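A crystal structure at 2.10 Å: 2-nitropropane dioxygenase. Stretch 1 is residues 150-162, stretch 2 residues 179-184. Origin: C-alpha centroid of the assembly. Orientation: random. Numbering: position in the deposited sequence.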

# COMPACT_ATOMS: atom_id res chain seq x y z
N VAL A 150 -8.19 -8.56 -16.82
CA VAL A 150 -7.24 -9.45 -16.14
C VAL A 150 -6.53 -8.69 -15.03
O VAL A 150 -6.11 -7.55 -15.21
CB VAL A 150 -6.17 -9.99 -17.11
CG1 VAL A 150 -5.23 -10.93 -16.37
CG2 VAL A 150 -6.83 -10.72 -18.29
N THR A 151 -6.38 -9.33 -13.87
CA THR A 151 -5.69 -8.69 -12.75
C THR A 151 -4.17 -8.76 -12.89
O THR A 151 -3.62 -9.76 -13.37
CB THR A 151 -6.09 -9.33 -11.40
OG1 THR A 151 -7.44 -8.98 -11.08
CG2 THR A 151 -5.15 -8.86 -10.28
N ALA A 152 -3.50 -7.70 -12.45
CA ALA A 152 -2.04 -7.62 -12.46
C ALA A 152 -1.67 -6.94 -11.15
O ALA A 152 -2.39 -6.05 -10.68
CB ALA A 152 -1.56 -6.78 -13.64
N THR A 153 -0.56 -7.34 -10.54
CA THR A 153 -0.14 -6.74 -9.28
C THR A 153 1.17 -5.95 -9.40
O THR A 153 1.62 -5.33 -8.44
CB THR A 153 0.02 -7.82 -8.17
OG1 THR A 153 1.07 -8.72 -8.52
CG2 THR A 153 -1.29 -8.60 -8.01
N THR A 154 1.76 -5.99 -10.60
CA THR A 154 3.01 -5.29 -10.89
C THR A 154 2.94 -4.74 -12.31
O THR A 154 2.11 -5.18 -13.12
CB THR A 154 4.23 -6.23 -10.85
OG1 THR A 154 4.10 -7.21 -11.89
CG2 THR A 154 4.34 -6.93 -9.51
N PRO A 155 3.81 -3.78 -12.65
CA PRO A 155 3.74 -3.27 -14.02
C PRO A 155 4.13 -4.36 -15.02
O PRO A 155 3.67 -4.36 -16.16
CB PRO A 155 4.71 -2.07 -13.99
CG PRO A 155 5.62 -2.36 -12.84
CD PRO A 155 4.71 -2.97 -11.81
N GLU A 156 4.97 -5.30 -14.59
CA GLU A 156 5.38 -6.39 -15.48
C GLU A 156 4.16 -7.24 -15.82
O GLU A 156 3.93 -7.56 -16.98
CB GLU A 156 6.44 -7.28 -14.81
CG GLU A 156 7.82 -6.67 -14.69
CD GLU A 156 7.87 -5.48 -13.75
OE1 GLU A 156 7.25 -5.55 -12.66
OE2 GLU A 156 8.53 -4.47 -14.09
N GLU A 157 3.39 -7.62 -14.81
CA GLU A 157 2.19 -8.42 -15.03
C GLU A 157 1.18 -7.65 -15.89
O GLU A 157 0.51 -8.24 -16.73
CB GLU A 157 1.55 -8.83 -13.70
CG GLU A 157 2.40 -9.81 -12.91
CD GLU A 157 1.76 -10.24 -11.60
OE1 GLU A 157 0.83 -9.55 -11.14
OE2 GLU A 157 2.20 -11.25 -11.02
N ALA A 158 1.09 -6.34 -15.69
CA ALA A 158 0.16 -5.53 -16.47
C ALA A 158 0.56 -5.54 -17.95
O ALA A 158 -0.30 -5.60 -18.82
CB ALA A 158 0.13 -4.10 -15.95
N ARG A 159 1.86 -5.48 -18.22
CA ARG A 159 2.34 -5.51 -19.60
C ARG A 159 1.96 -6.85 -20.24
O ARG A 159 1.64 -6.91 -21.43
CB ARG A 159 3.86 -5.33 -19.65
CG ARG A 159 4.32 -3.91 -19.36
CD ARG A 159 5.84 -3.80 -19.46
NE ARG A 159 6.31 -2.42 -19.36
CZ ARG A 159 6.07 -1.47 -20.26
NH1 ARG A 159 5.35 -1.74 -21.34
NH2 ARG A 159 6.55 -0.24 -20.08
N ALA A 160 1.99 -7.92 -19.44
CA ALA A 160 1.63 -9.25 -19.90
C ALA A 160 0.14 -9.30 -20.24
O ALA A 160 -0.27 -9.94 -21.21
CB ALA A 160 1.94 -10.29 -18.82
N VAL A 161 -0.67 -8.61 -19.44
CA VAL A 161 -2.10 -8.57 -19.68
C VAL A 161 -2.37 -7.87 -21.02
O VAL A 161 -3.15 -8.36 -21.84
CB VAL A 161 -2.84 -7.81 -18.54
CG1 VAL A 161 -4.28 -7.52 -18.93
CG2 VAL A 161 -2.81 -8.65 -17.26
N GLU A 162 -1.71 -6.74 -21.23
CA GLU A 162 -1.86 -5.99 -22.47
C GLU A 162 -1.37 -6.80 -23.66
O GLU A 162 -2.04 -6.85 -24.69
CB GLU A 162 -1.07 -4.67 -22.38
CG GLU A 162 -1.10 -3.84 -23.65
CD GLU A 162 -0.40 -2.50 -23.49
OE1 GLU A 162 0.78 -2.48 -23.10
OE2 GLU A 162 -1.04 -1.47 -23.77
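Stretch 2, residues 179-184: HQGTHR

Stretch 2 lies along the place where the strand of stretch 1 gives way to its helix, and it runs the same way along the chain: the CA atoms of Gly181, Thr182 and His183 lie nearest those of Thr151 (5.7 Å), Thr153 (5.9 Å) and Glu157 (7.1 Å). His179, extended at phi/psi -73/135, stays clear of stretch 1. Gln180 keeps a similar backbone, and its side chain ends near the methyl of Thr153. At Gly181 the chain turns (-85/39). Its CA packs 3.8 Å from Thr151 CG2, and glycine suits the spot because a CB here would come 2.4 Å from that same CG2. A water donates to both Gly181 O and Thr151 O, bridging the two backbones. Thr182 returns to an extended conformation (-63/143) and suits its buried place: its CG2 sits 3.4 Å from Thr153 OG1, while its own hydroxyl is hydrogen-bonded elsewhere in the structure. His183 (-74/-22) makes the main attachment. Its backbone N donates to Glu157 OE2 at 3.0 Å, while Glu157 OE1 accepts from Thr153 N at 2.7 Å, so one carboxylate ties the helix both to the loop before it and to stretch 2. The imidazole reaches back to the strand, NE2 donating to Thr151 O at 2.9 Å; Glu157 CB covers one ring face, 3.7 Å from its centroid, and Val161 CG2 meets the edge at CE1 (4.0 Å). Arg184, extended again, starts sideways, and the end of its side chain leads off from stretch 1.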

# COMPACT_ATOMS: atom_id res chain seq x y z
N HIS A 179 -7.67 -12.97 -2.37
CA HIS A 179 -6.44 -13.37 -3.04
C HIS A 179 -5.73 -12.33 -3.90
O HIS A 179 -6.36 -11.62 -4.69
CB HIS A 179 -6.68 -14.60 -3.91
CG HIS A 179 -6.76 -15.89 -3.15
ND1 HIS A 179 -7.92 -16.33 -2.55
CD2 HIS A 179 -5.82 -16.82 -2.87
CE1 HIS A 179 -7.69 -17.48 -1.95
NE2 HIS A 179 -6.42 -17.80 -2.12
N GLN A 180 -4.42 -12.25 -3.74
CA GLN A 180 -3.61 -11.36 -4.55
C GLN A 180 -3.62 -12.05 -5.91
O GLN A 180 -3.43 -13.27 -5.99
CB GLN A 180 -2.18 -11.30 -4.02
CG GLN A 180 -1.99 -10.34 -2.86
CD GLN A 180 -2.18 -8.90 -3.29
OE1 GLN A 180 -3.16 -8.25 -2.92
NE2 GLN A 180 -1.25 -8.40 -4.10
N GLY A 181 -3.86 -11.28 -6.97
CA GLY A 181 -3.91 -11.85 -8.31
C GLY A 181 -2.58 -11.99 -9.02
O GLY A 181 -2.49 -11.75 -10.23
N THR A 182 -1.54 -12.38 -8.29
CA THR A 182 -0.22 -12.58 -8.89
C THR A 182 -0.34 -13.71 -9.92
O THR A 182 -1.07 -14.67 -9.70
CB THR A 182 0.83 -12.96 -7.83
OG1 THR A 182 0.31 -14.01 -7.01
CG2 THR A 182 1.17 -11.77 -6.94
N HIS A 183 0.38 -13.60 -11.03
CA HIS A 183 0.31 -14.60 -12.08
C HIS A 183 1.03 -15.89 -11.70
O HIS A 183 0.74 -16.96 -12.25
CB HIS A 183 0.87 -14.03 -13.39
CG HIS A 183 0.12 -12.83 -13.88
ND1 HIS A 183 0.46 -12.15 -15.03
CD2 HIS A 183 -0.97 -12.19 -13.38
CE1 HIS A 183 -0.38 -11.15 -15.22
NE2 HIS A 183 -1.25 -11.15 -14.23
N ARG A 184 1.95 -15.78 -10.76
CA ARG A 184 2.71 -16.91 -10.25
C ARG A 184 3.02 -16.62 -8.78
O ARG A 184 3.39 -15.50 -8.44
CB ARG A 184 4.02 -17.08 -11.03
CG ARG A 184 3.89 -17.89 -12.31
CD ARG A 184 5.20 -17.90 -13.09
NE ARG A 184 6.34 -18.25 -12.25
CZ ARG A 184 6.53 -19.44 -11.68
NH1 ARG A 184 5.65 -20.41 -11.86
NH2 ARG A 184 7.61 -19.65 -10.93
O HOH W 1 -4.38 -12.47 -11.98
O HOH W 2 3.78 -13.38 -11.30